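Local coordinates for protein DyP (Bjerkandera adusta, PDB 3VXJ) that is a heme peroxidase of the dye-decolorizing family, probably using hydrogen peroxide to oxidise dyes and phenols, and binds 2,6-dimethoxyphenol in this crystal, at residues G403-L408 against E412-P417; N237-P240 against N246-Q249; V27-Q30 against S36-T39; G119-G124 against D136-T141. One frame throughout, in Å; residues are numbered along the deposited sequence.

Interaction 1 of 4, residues G403-L408 against E412-P417; sequences GGLDPL and ETFTVP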
loop_
_atom_site.group_PDB
_atom_site.type_symbol
_atom_site.label_atom_id
_atom_site.label_comp_id
_atom_site.label_asym_id
_atom_site.label_seq_id
_atom_site.Cartn_x
_atom_site.Cartn_y
_atom_site.Cartn_z
ATOM N N GLY A 403 -15.056 -4.369 17.668
ATOM C CA GLY A 403 -16.403 -4.010 18.082
ATOM C C GLY A 403 -17.094 -3.159 17.038
ATOM O O GLY A 403 -16.485 -2.717 16.054
ATOM N N GLY A 404 -18.377 -2.921 17.262
ATOM C CA GLY A 404 -19.100 -1.890 16.548
ATOM C C GLY A 404 -19.445 -2.127 15.099
ATOM O O GLY A 404 -19.976 -1.233 14.457
ATOM N N LEU A 405 -19.189 -3.323 14.578
ATOM C CA LEU A 405 -19.506 -3.590 13.170
ATOM C C LEU A 405 -21.007 -3.560 12.874
ATOM O O LEU A 405 -21.410 -3.194 11.774
ATOM C CB LEU A 405 -18.880 -4.906 12.691
ATOM C CG LEU A 405 -17.355 -5.059 12.755
ATOM C CD1 LEU A 405 -16.944 -6.369 12.089
ATOM C CD2 LEU A 405 -16.615 -3.870 12.136
ATOM N N ASP A 406 -21.823 -3.951 13.844
ATOM C CA ASP A 406 -23.269 -3.842 13.708
ATOM C C ASP A 406 -23.719 -2.506 14.293
ATOM O O ASP A 406 -23.681 -2.314 15.513
ATOM C CB ASP A 406 -23.970 -5.016 14.407
ATOM C CG ASP A 406 -25.468 -5.035 14.173
ATOM O OD1 ASP A 406 -26.038 -3.979 13.850
ATOM O OD2 ASP A 406 -26.084 -6.108 14.330
ATOM N N PRO A 407 -24.166 -1.582 13.427
ATOM C CA PRO A 407 -24.524 -0.250 13.920
ATOM C C PRO A 407 -25.684 -0.241 14.912
ATOM O O PRO A 407 -25.827 0.719 15.662
ATOM C CB PRO A 407 -24.912 0.498 12.642
ATOM C CG PRO A 407 -25.409 -0.583 11.709
ATOM C CD PRO A 407 -24.494 -1.751 11.998
ATOM N N LEU A 408 -26.499 -1.298 14.913
ATOM C CA LEU A 408 -27.656 -1.376 15.813
ATOM C C LEU A 408 -27.350 -2.194 17.063
ATOM O O LEU A 408 -28.187 -2.302 17.954
ATOM C CB LEU A 408 -28.902 -1.925 15.089
ATOM C CG LEU A 408 -29.326 -1.225 13.786
ATOM C CD1 LEU A 408 -30.649 -1.787 13.270
ATOM C CD2 LEU A 408 -29.415 0.297 13.949
ATOM N N GLU A 412 -21.638 -5.458 20.370
ATOM C CA GLU A 412 -21.356 -6.796 19.878
ATOM C C GLU A 412 -19.945 -6.830 19.305
ATOM O O GLU A 412 -19.560 -5.973 18.506
ATOM C CB GLU A 412 -22.378 -7.222 18.821
ATOM C CG GLU A 412 -22.208 -8.667 18.350
ATOM C CD GLU A 412 -23.087 -9.008 17.162
ATOM O OE1 GLU A 412 -23.570 -8.081 16.483
ATOM O OE2 GLU A 412 -23.290 -10.213 16.899
ATOM N N THR A 413 -19.173 -7.822 19.723
ATOM C CA THR A 413 -17.835 -7.996 19.174
ATOM C C THR A 413 -17.810 -9.105 18.133
ATOM O O THR A 413 -18.547 -10.092 18.217
ATOM C CB THR A 413 -16.788 -8.270 20.270
ATOM O OG1 THR A 413 -17.063 -9.524 20.884
ATOM C CG2 THR A 413 -16.805 -7.169 21.324
ATOM N N PHE A 414 -16.953 -8.912 17.141
ATOM C CA PHE A 414 -16.731 -9.892 16.097
ATOM C C PHE A 414 -15.286 -10.369 16.219
ATOM O O PHE A 414 -14.367 -9.547 16.288
ATOM C CB PHE A 414 -16.976 -9.258 14.716
ATOM C CG PHE A 414 -18.421 -8.909 14.440
ATOM C CD1 PHE A 414 -19.147 -9.613 13.482
ATOM C CD2 PHE A 414 -19.048 -7.859 15.116
ATOM C CE1 PHE A 414 -20.474 -9.293 13.209
ATOM C CE2 PHE A 414 -20.387 -7.541 14.862
ATOM C CZ PHE A 414 -21.095 -8.257 13.903
ATOM N N THR A 415 -15.085 -11.682 16.268
ATOM C CA THR A 415 -13.737 -12.242 16.214
ATOM C C THR A 415 -13.519 -12.747 14.792
ATOM O O THR A 415 -14.162 -13.691 14.333
ATOM C CB THR A 415 -13.510 -13.332 17.281
ATOM O OG1 THR A 415 -13.681 -12.757 18.584
ATOM C CG2 THR A 415 -12.095 -13.904 17.181
ATOM N N VAL A 416 -12.613 -12.081 14.091
ATOM C CA VAL A 416 -12.531 -12.193 12.642
ATOM C C VAL A 416 -11.319 -13.050 12.260
ATOM O O VAL A 416 -10.197 -12.742 12.659
ATOM C CB VAL A 416 -12.441 -10.782 12.012
ATOM C CG1 VAL A 416 -12.429 -10.866 10.493
ATOM C CG2 VAL A 416 -13.605 -9.905 12.487
ATOM N N PRO A 417 -11.536 -14.139 11.497
ATOM C CA PRO A 417 -10.380 -14.889 10.987
ATOM C C PRO A 417 -9.482 -13.977 10.154
ATOM O O PRO A 417 -9.978 -13.046 9.515
ATOM C CB PRO A 417 -11.017 -15.942 10.072
ATOM C CG PRO A 417 -12.413 -16.081 10.543
ATOM C CD PRO A 417 -12.810 -14.714 11.032
HETATM O O HOH W 1 -21.174 -4.486 16.647
HETATM O O HOH W 2 -25.076 -8.499 14.477
#

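Interaction 2 of 4, residues N237-P240 against N246-Q249; sequences NAIP and NLTQ. With NAG (2-acetamido-2-deoxy-beta-D-glucopyranose), chain C.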
loop_
_atom_site.group_PDB
_atom_site.type_symbol
_atom_site.label_atom_id
_atom_site.label_comp_id
_atom_site.label_asym_id
_atom_site.label_seq_id
_atom_site.Cartn_x
_atom_site.Cartn_y
_atom_site.Cartn_z
ATOM N N ASN A 237 -22.131 -13.879 9.011
ATOM C CA ASN A 237 -22.259 -12.839 10.029
ATOM C C ASN A 237 -23.001 -11.608 9.521
ATOM O O ASN A 237 -22.879 -10.507 10.071
ATOM C CB ASN A 237 -20.879 -12.491 10.583
ATOM C CG ASN A 237 -20.281 -13.639 11.353
ATOM O OD1 ASN A 237 -20.621 -13.858 12.517
ATOM N ND2 ASN A 237 -19.412 -14.401 10.705
ATOM N N ALA A 238 -23.773 -11.813 8.459
ATOM C CA ALA A 238 -24.501 -10.738 7.792
ATOM C C ALA A 238 -25.260 -9.896 8.799
ATOM O O ALA A 238 -25.899 -10.419 9.709
ATOM C CB ALA A 238 -25.459 -11.314 6.765
ATOM N N ILE A 239 -25.181 -8.583 8.645
ATOM C CA ILE A 239 -25.868 -7.676 9.557
ATOM C C ILE A 239 -27.372 -7.742 9.276
ATOM O O ILE A 239 -27.780 -7.577 8.129
ATOM C CB ILE A 239 -25.299 -6.249 9.431
ATOM C CG1 ILE A 239 -23.842 -6.250 9.908
ATOM C CG2 ILE A 239 -26.142 -5.252 10.214
ATOM C CD1 ILE A 239 -23.066 -5.016 9.616
ATOM N N PRO A 240 -28.192 -8.023 10.308
ATOM C CA PRO A 240 -29.624 -8.226 10.034
ATOM C C PRO A 240 -30.383 -6.970 9.607
ATOM O O PRO A 240 -31.346 -7.084 8.864
ATOM C CB PRO A 240 -30.188 -8.748 11.366
ATOM C CG PRO A 240 -29.202 -8.417 12.384
ATOM C CD PRO A 240 -27.854 -8.309 11.715
ATOM N N ASN A 246 -34.592 -3.464 7.562
ATOM C CA ASN A 246 -34.097 -4.823 7.488
ATOM C C ASN A 246 -33.329 -5.081 6.212
ATOM O O ASN A 246 -33.633 -4.531 5.157
ATOM C CB ASN A 246 -35.265 -5.787 7.559
ATOM C CG ASN A 246 -35.805 -5.954 8.953
ATOM O OD1 ASN A 246 -35.198 -5.537 9.944
ATOM N ND2 ASN A 246 -36.969 -6.584 9.040
ATOM N N LEU A 247 -32.326 -5.942 6.319
ATOM C CA LEU A 247 -31.493 -6.286 5.182
ATOM C C LEU A 247 -31.679 -7.743 4.824
ATOM O O LEU A 247 -31.800 -8.590 5.710
ATOM C CB LEU A 247 -30.023 -6.029 5.519
ATOM C CG LEU A 247 -29.659 -4.589 5.903
ATOM C CD1 LEU A 247 -28.232 -4.540 6.417
ATOM C CD2 LEU A 247 -29.846 -3.637 4.715
ATOM N N THR A 248 -31.710 -8.041 3.530
ATOM C CA THR A 248 -31.628 -9.437 3.110
ATOM C C THR A 248 -30.248 -9.929 3.531
ATOM O O THR A 248 -29.349 -9.111 3.799
ATOM C CB THR A 248 -31.764 -9.598 1.591
ATOM O OG1 THR A 248 -30.648 -8.966 0.954
ATOM C CG2 THR A 248 -33.079 -8.989 1.077
ATOM N N GLN A 249 -30.050 -11.239 3.572
ATOM C CA GLN A 249 -28.732 -11.752 3.921
ATOM C C GLN A 249 -27.648 -11.209 2.990
ATOM O O GLN A 249 -26.581 -10.816 3.454
ATOM C CB GLN A 249 -28.707 -13.271 3.949
ATOM C CG GLN A 249 -27.363 -13.803 4.413
ATOM C CD GLN A 249 -27.200 -15.277 4.166
ATOM O OE1 GLN A 249 -27.926 -15.870 3.361
ATOM N NE2 GLN A 249 -26.228 -15.884 4.841
HETATM C C1 NAG C . -37.591 -6.858 10.303
HETATM C C2 NAG C . -39.042 -7.220 9.973
HETATM C C3 NAG C . -39.741 -7.774 11.221
HETATM C C4 NAG C . -38.932 -8.930 11.815
HETATM C C5 NAG C . -37.470 -8.527 12.030
HETATM C C6 NAG C . -36.618 -9.720 12.448
HETATM C C7 NAG C . -40.115 -4.944 9.873
HETATM C C8 NAG C . -40.856 -4.019 8.951
HETATM N N2 NAG C . -39.766 -6.119 9.335
HETATM O O3 NAG C . -41.048 -8.203 10.905
HETATM O O4 NAG C . -39.499 -9.320 13.049
HETATM O O5 NAG C . -36.926 -7.994 10.838
HETATM O O6 NAG C . -35.301 -9.290 12.712
HETATM O O7 NAG C . -39.877 -4.592 11.032
HETATM O O HOH W 3 -28.972 -9.748 6.800
#

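Interaction 3 of 4, residues V27-Q30 against S36-T39; sequences VFFQ and SFKT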
loop_
_atom_site.group_PDB
_atom_site.type_symbol
_atom_site.label_atom_id
_atom_site.label_comp_id
_atom_site.label_asym_id
_atom_site.label_seq_id
_atom_site.Cartn_x
_atom_site.Cartn_y
_atom_site.Cartn_z
ATOM N N VAL A 27 10.897 -7.084 -9.677
ATOM C CA VAL A 27 12.036 -7.968 -9.930
ATOM C C VAL A 27 13.037 -7.759 -8.801
ATOM O O VAL A 27 13.722 -6.725 -8.736
ATOM C CB VAL A 27 12.707 -7.689 -11.300
ATOM C CG1 VAL A 27 13.854 -8.656 -11.526
ATOM C CG2 VAL A 27 11.695 -7.795 -12.450
ATOM N N PHE A 28 13.084 -8.723 -7.893
ATOM C CA PHE A 28 13.969 -8.668 -6.735
ATOM C C PHE A 28 15.310 -9.268 -7.108
ATOM O O PHE A 28 15.362 -10.318 -7.741
ATOM C CB PHE A 28 13.344 -9.397 -5.537
ATOM C CG PHE A 28 12.020 -8.816 -5.111
ATOM C CD1 PHE A 28 11.968 -7.723 -4.250
ATOM C CD2 PHE A 28 10.827 -9.321 -5.624
ATOM C CE1 PHE A 28 10.747 -7.171 -3.876
ATOM C CE2 PHE A 28 9.610 -8.770 -5.261
ATOM C CZ PHE A 28 9.562 -7.698 -4.393
ATOM N N PHE A 29 16.390 -8.602 -6.722
ATOM C CA PHE A 29 17.708 -9.028 -7.157
ATOM C C PHE A 29 18.760 -8.930 -6.066
ATOM O O PHE A 29 18.582 -8.237 -5.049
ATOM C CB PHE A 29 18.147 -8.241 -8.410
ATOM C CG PHE A 29 18.380 -6.777 -8.162
ATOM C CD1 PHE A 29 19.650 -6.313 -7.808
ATOM C CD2 PHE A 29 17.337 -5.857 -8.254
ATOM C CE1 PHE A 29 19.876 -4.973 -7.556
ATOM C CE2 PHE A 29 17.562 -4.509 -8.016
ATOM C CZ PHE A 29 18.830 -4.064 -7.655
ATOM N N GLN A 30 19.851 -9.653 -6.303
ATOM C CA GLN A 30 21.100 -9.522 -5.576
ATOM C C GLN A 30 22.150 -8.975 -6.525
ATOM O O GLN A 30 22.158 -9.319 -7.711
ATOM C CB GLN A 30 21.609 -10.889 -5.136
ATOM C CG GLN A 30 20.833 -11.637 -4.116
ATOM C CD GLN A 30 21.540 -12.940 -3.751
ATOM O OE1 GLN A 30 22.767 -12.973 -3.598
ATOM N NE2 GLN A 30 20.773 -14.016 -3.620
ATOM N N SER A 36 30.526 -3.951 -12.070
ATOM C CA SER A 36 29.733 -4.223 -13.264
ATOM C C SER A 36 28.292 -3.727 -13.115
ATOM O O SER A 36 27.712 -3.210 -14.072
ATOM C CB SER A 36 29.786 -5.707 -13.619
ATOM O OG SER A 36 31.129 -6.109 -13.839
ATOM N N PHE A 37 27.730 -3.857 -11.917
ATOM C CA PHE A 37 26.402 -3.322 -11.642
ATOM C C PHE A 37 26.340 -1.804 -11.831
ATOM O O PHE A 37 25.398 -1.291 -12.434
ATOM C CB PHE A 37 25.933 -3.687 -10.230
ATOM C CG PHE A 37 24.569 -3.164 -9.913
ATOM C CD1 PHE A 37 23.440 -3.897 -10.257
ATOM C CD2 PHE A 37 24.410 -1.920 -9.306
ATOM C CE1 PHE A 37 22.167 -3.405 -9.974
ATOM C CE2 PHE A 37 23.144 -1.423 -9.028
ATOM C CZ PHE A 37 22.026 -2.175 -9.354
ATOM N N LYS A 38 27.342 -1.100 -11.312
ATOM C CA LYS A 38 27.364 0.355 -11.358
ATOM C C LYS A 38 27.437 0.902 -12.780
ATOM O O LYS A 38 26.727 1.845 -13.102
ATOM C CB LYS A 38 28.503 0.903 -10.501
ATOM C CG LYS A 38 28.249 0.723 -9.009
ATOM C CD LYS A 38 29.393 1.223 -8.173
ATOM C CE LYS A 38 29.117 0.915 -6.716
ATOM N NZ LYS A 38 29.940 1.739 -5.811
ATOM N N THR A 39 28.265 0.309 -13.640
ATOM C CA THR A 39 28.313 0.759 -15.023
ATOM C C THR A 39 27.019 0.408 -15.765
ATOM O O THR A 39 26.506 1.226 -16.535
ATOM C CB THR A 39 29.587 0.282 -15.767
ATOM O OG1 THR A 39 29.560 0.762 -17.119
ATOM C CG2 THR A 39 29.719 -1.246 -15.762
#

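Interaction 4 of 4, residues G119-G124 against D136-T141; sequences GVFLIG and DDISST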
loop_
_atom_site.group_PDB
_atom_site.type_symbol
_atom_site.label_atom_id
_atom_site.label_comp_id
_atom_site.label_asym_id
_atom_site.label_seq_id
_atom_site.Cartn_x
_atom_site.Cartn_y
_atom_site.Cartn_z
ATOM N N GLY A 119 17.718 -5.288 -3.850
ATOM C CA GLY A 119 16.916 -4.244 -4.453
ATOM C C GLY A 119 15.755 -4.797 -5.233
ATOM O O GLY A 119 15.560 -6.015 -5.316
ATOM N N VAL A 120 14.988 -3.881 -5.810
ATOM C CA VAL A 120 13.831 -4.229 -6.616
ATOM C C VAL A 120 13.680 -3.262 -7.791
ATOM O O VAL A 120 13.752 -2.035 -7.613
ATOM C CB VAL A 120 12.534 -4.293 -5.741
ATOM C CG1 VAL A 120 12.221 -2.944 -5.054
ATOM C CG2 VAL A 120 11.357 -4.807 -6.560
ATOM N N PHE A 121 13.495 -3.823 -8.984
ATOM C CA PHE A 121 13.038 -3.054 -10.133
ATOM C C PHE A 121 11.519 -3.174 -10.166
ATOM O O PHE A 121 10.994 -4.288 -10.120
ATOM C CB PHE A 121 13.563 -3.620 -11.456
ATOM C CG PHE A 121 15.048 -3.482 -11.660
ATOM C CD1 PHE A 121 15.569 -2.402 -12.368
ATOM C CD2 PHE A 121 15.919 -4.467 -11.209
ATOM C CE1 PHE A 121 16.942 -2.283 -12.584
ATOM C CE2 PHE A 121 17.292 -4.364 -11.420
ATOM C CZ PHE A 121 17.807 -3.272 -12.115
ATOM N N LEU A 122 10.825 -2.045 -10.217
ATOM C CA LEU A 122 9.372 -2.024 -10.390
ATOM C C LEU A 122 9.103 -1.661 -11.828
ATOM O O LEU A 122 9.497 -0.588 -12.270
ATOM C CB LEU A 122 8.713 -0.955 -9.511
ATOM C CG LEU A 122 8.868 -0.873 -8.001
ATOM C CD1 LEU A 122 10.225 -0.297 -7.601
ATOM C CD2 LEU A 122 7.744 0.002 -7.476
ATOM N N ILE A 123 8.406 -2.542 -12.535
ATOM C CA ILE A 123 8.109 -2.328 -13.946
ATOM C C ILE A 123 6.600 -2.255 -14.104
ATOM O O ILE A 123 5.906 -3.225 -13.785
ATOM C CB ILE A 123 8.640 -3.481 -14.841
ATOM C CG1 ILE A 123 10.129 -3.740 -14.600
ATOM C CG2 ILE A 123 8.365 -3.176 -16.327
ATOM C CD1 ILE A 123 10.625 -5.082 -15.123
ATOM N N GLY A 124 6.092 -1.116 -14.563
ATOM C CA GLY A 124 4.655 -0.942 -14.786
ATOM C C GLY A 124 4.383 -0.885 -16.269
ATOM O O GLY A 124 5.041 -0.142 -16.991
ATOM N N ASP A 136 13.602 -8.770 -19.789
ATOM C CA ASP A 136 14.697 -9.218 -20.644
ATOM C C ASP A 136 15.709 -8.089 -20.894
ATOM O O ASP A 136 16.912 -8.341 -20.995
ATOM C CB ASP A 136 14.161 -9.754 -21.973
ATOM C CG ASP A 136 13.445 -11.090 -21.827
ATOM O OD1 ASP A 136 13.482 -11.716 -20.741
ATOM O OD2 ASP A 136 12.837 -11.521 -22.825
ATOM N N ASP A 137 15.217 -6.853 -20.989
ATOM C CA ASP A 137 16.074 -5.677 -21.152
ATOM C C ASP A 137 16.964 -5.476 -19.923
ATOM O O ASP A 137 18.148 -5.165 -20.053
ATOM C CB ASP A 137 15.217 -4.435 -21.433
ATOM C CG ASP A 137 16.037 -3.166 -21.553
ATOM O OD1 ASP A 137 16.829 -3.046 -22.512
ATOM O OD2 ASP A 137 15.863 -2.264 -20.715
ATOM N N ILE A 138 16.404 -5.687 -18.734
ATOM C CA ILE A 138 17.218 -5.690 -17.516
ATOM C C ILE A 138 18.285 -6.794 -17.571
ATOM O O ILE A 138 19.454 -6.541 -17.292
ATOM C CB ILE A 138 16.351 -5.820 -16.246
ATOM C CG1 ILE A 138 15.548 -4.532 -16.050
ATOM C CG2 ILE A 138 17.228 -6.134 -15.011
ATOM C CD1 ILE A 138 14.411 -4.638 -15.067
ATOM N N SER A 139 17.888 -8.004 -17.959
ATOM C CA SER A 139 18.843 -9.110 -18.076
ATOM C C SER A 139 19.978 -8.798 -19.049
ATOM O O SER A 139 21.142 -9.100 -18.769
ATOM C CB SER A 139 18.131 -10.400 -18.486
ATOM O OG SER A 139 17.176 -10.771 -17.507
ATOM N N SER A 140 19.630 -8.196 -20.181
ATOM C CA SER A 140 20.600 -7.841 -21.219
ATOM C C SER A 140 21.567 -6.750 -20.758
ATOM O O SER A 140 22.765 -6.809 -21.039
ATOM C CB SER A 140 19.878 -7.401 -22.496
ATOM O OG SER A 140 20.804 -7.091 -23.526
ATOM N N THR A 141 21.045 -5.755 -20.049
ATOM C CA THR A 141 21.852 -4.620 -19.610
ATOM C C THR A 141 22.737 -4.971 -18.411
ATOM O O THR A 141 23.920 -4.626 -18.375
ATOM C CB THR A 141 20.955 -3.400 -19.303
ATOM O OG1 THR A 141 20.247 -3.032 -20.497
ATOM C CG2 THR A 141 21.784 -2.207 -18.831
#

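Interaction 1 of 4, residues G403-L408 against E412-P417
G403 and T413 bring their backbones together at the base of a tight return of the chain, CA to CA 4.4 Å, where the short strands 401-403 and 413-415 form a two-stranded antiparallel sheet. Past this point the first segment leaves the sheet, and side chains and water span the gap. F414 lays one ring face against L405: L405 CB stands 4.1 Å from the ring centroid, 25° off the normal, a CH-pi contact displaced toward the CE2 rim. The same leucine also brings its CD1 to 3.8 Å from F414 CG, gripping the root of the ring as well. Y233 and V402 also touch the phenylalanine. A serine in place of F414 would probably leave L405 without its aromatic cover and open a gap between the loop and the strand. At the ring edge, in its plane, lies a water that donates a hydrogen bond to E412 O and accepts one from D406 N, each at 2.9 Å, stitching the two backbones where no direct hydrogen bond joins them. D406 also shapes its own loop as an Asx turn, its OD1 accepting from L408 N. With CG anti to the backbone N (chi1 -174°), its carboxylate is brought near that of E412, the two planes turned 46° apart. Such closeness of two acids may raise the affinity of one for a proton. D406 OD2 and E412 OE1 are 3.9 Å apart, and a second water lies between them, 2.6 Å from D406 OD2.

Interaction 2 of 4, residues N237-P240 against N246-Q249
P240 O receives the N-H of L247 in the one direct hydrogen bond between the two segments, 3.0 Å from L247 N to P240 O and nearly straight at 167°, with the donor tilted 31° from the carbonyl plane. Beside it, the L247 side chain turns inward: CD1 comes to 3.5 Å from I239 O and also brushes I239 CG2, while F255 packs on both residues. A water sits 2.8 Å from I239 O, close to L247 O as well. Farther along, the small A238 presents its CB to the backbone of Q249, 3.5 Å from Q249 O, and to Q249 CG. The extended Q249 chain carries its amide on to L235, where NE2 bonds the carbonyl at the end of helix 227-236. On the solvent side N246 ND2 is covalently joined to C1 of an N-acetylglucosamine, the sugar leading away from this packing. T248, third residue of the N-L-T sequon, is the N-cap of helix 249-261, and its backbone N bonds E251 OE1, consistent with a capping box. The segments close the base of a turn formed by strands 241-242 and 245-246, consistent with a beta-hairpin linking helices 227-236 and 249-261, an N-glycosylation site at its edge.

Interaction 3 of 4, residues V27-Q30 against S36-T39
F29 and F37 meet through the CE1-CZ sides of their rings, the closest approach being 3.7 Å from F29 CE1 to F37 CE1. The planes are inclined by only 23°, yet the rings are slid so far apart, with centroids 5.7 Å from each other, that little of one overlaps the other. The contact is a glancing one, held by dispersion, and differs from a full stack. Each ring reaches the meeting point by its own route. In F29, CG lies between the backbone N and the carbonyl carbon (chi1 67°), so that the ring swings to where V27 O touches its edge in plane; F37 has CG anti to its backbone N and extends straight off its helix. The strand and the helix are the opening pair of a ferredoxin-like beta-alpha-beta-beta-alpha-beta unit, the N-terminal dimeric alpha+beta barrel domain of this family, and the two phenylalanines belong to the layer between the sheet and its helices. Around them I146 of the last strand and F71 of strand 65-71 touch both side chains. L69 adds to the cover of F29, and F142 sets its ring against that of F37 at about 40°. Still farther out, D33 OD1 accepts from S36 N near the start of helix 34-48, and K38 forms a salt bridge with the terminal carboxylate of A442 while donating to L79 O.

Interaction 4 of 4, residues G119-G124 against D136-T141
F121 CG and I138 CG1 both stand anti to the carbonyl carbon of their own residue (chi1 -68° and -69°), and with the isoleucine extended beyond CG1 its CD1 comes to lie over a face of the phenylalanine ring. The methyl is 4.0 Å from the F121 centroid in a CH-pi contact, displaced toward the CG side, where I138 CD1 and F121 CG are 3.7 Å apart. Toward the outer end of the ring, I138 CG2 approaches F121 CE2 at 4.0 Å, so two branches of one isoleucine span the ring while the side chains slide past each other in opposite directions. I123, two residues along the strand, meets the same methyl tip to tip, CD1 to CD1 at 3.8 Å. Replacing F121 by an alanine would probably open a gap beside I138 CD1 and CG2 and leave F142 without its edge-to-face partner. Here helix 128-142 lies on strand 119-125 in the second beta-alpha unit of the ferredoxin-like domain. The polar side of this helix looks elsewhere, D137 pairing with R48. With no hydrogen bond between them, the two segments meet through buried hydrocarbon, a contact that relies on close fit and exclusion of water.

Along the chain the contacts follow one another in the order 3, 4, 2, 1, falling into two groups on opposite sides of the chain's centre. Interactions 3 and 4 have centres about 9 Å apart and share one four-stranded antiparallel sheet, in which strands 23-31 and 119-125 are neighbours; their helices pack on it, giving one continuous aromatic and aliphatic core. Interactions 1 and 2, about 13 Å apart by centres, touch where I239 and P240 meet L405 and D406, with helix 249-261 bordering both. Between the groups, centres are 45 to 54 Å apart. Interactions 3 and 4 thus belong to the N-terminal domain core, 1 and 2 to the opposite end, interaction 2 carrying the glycan.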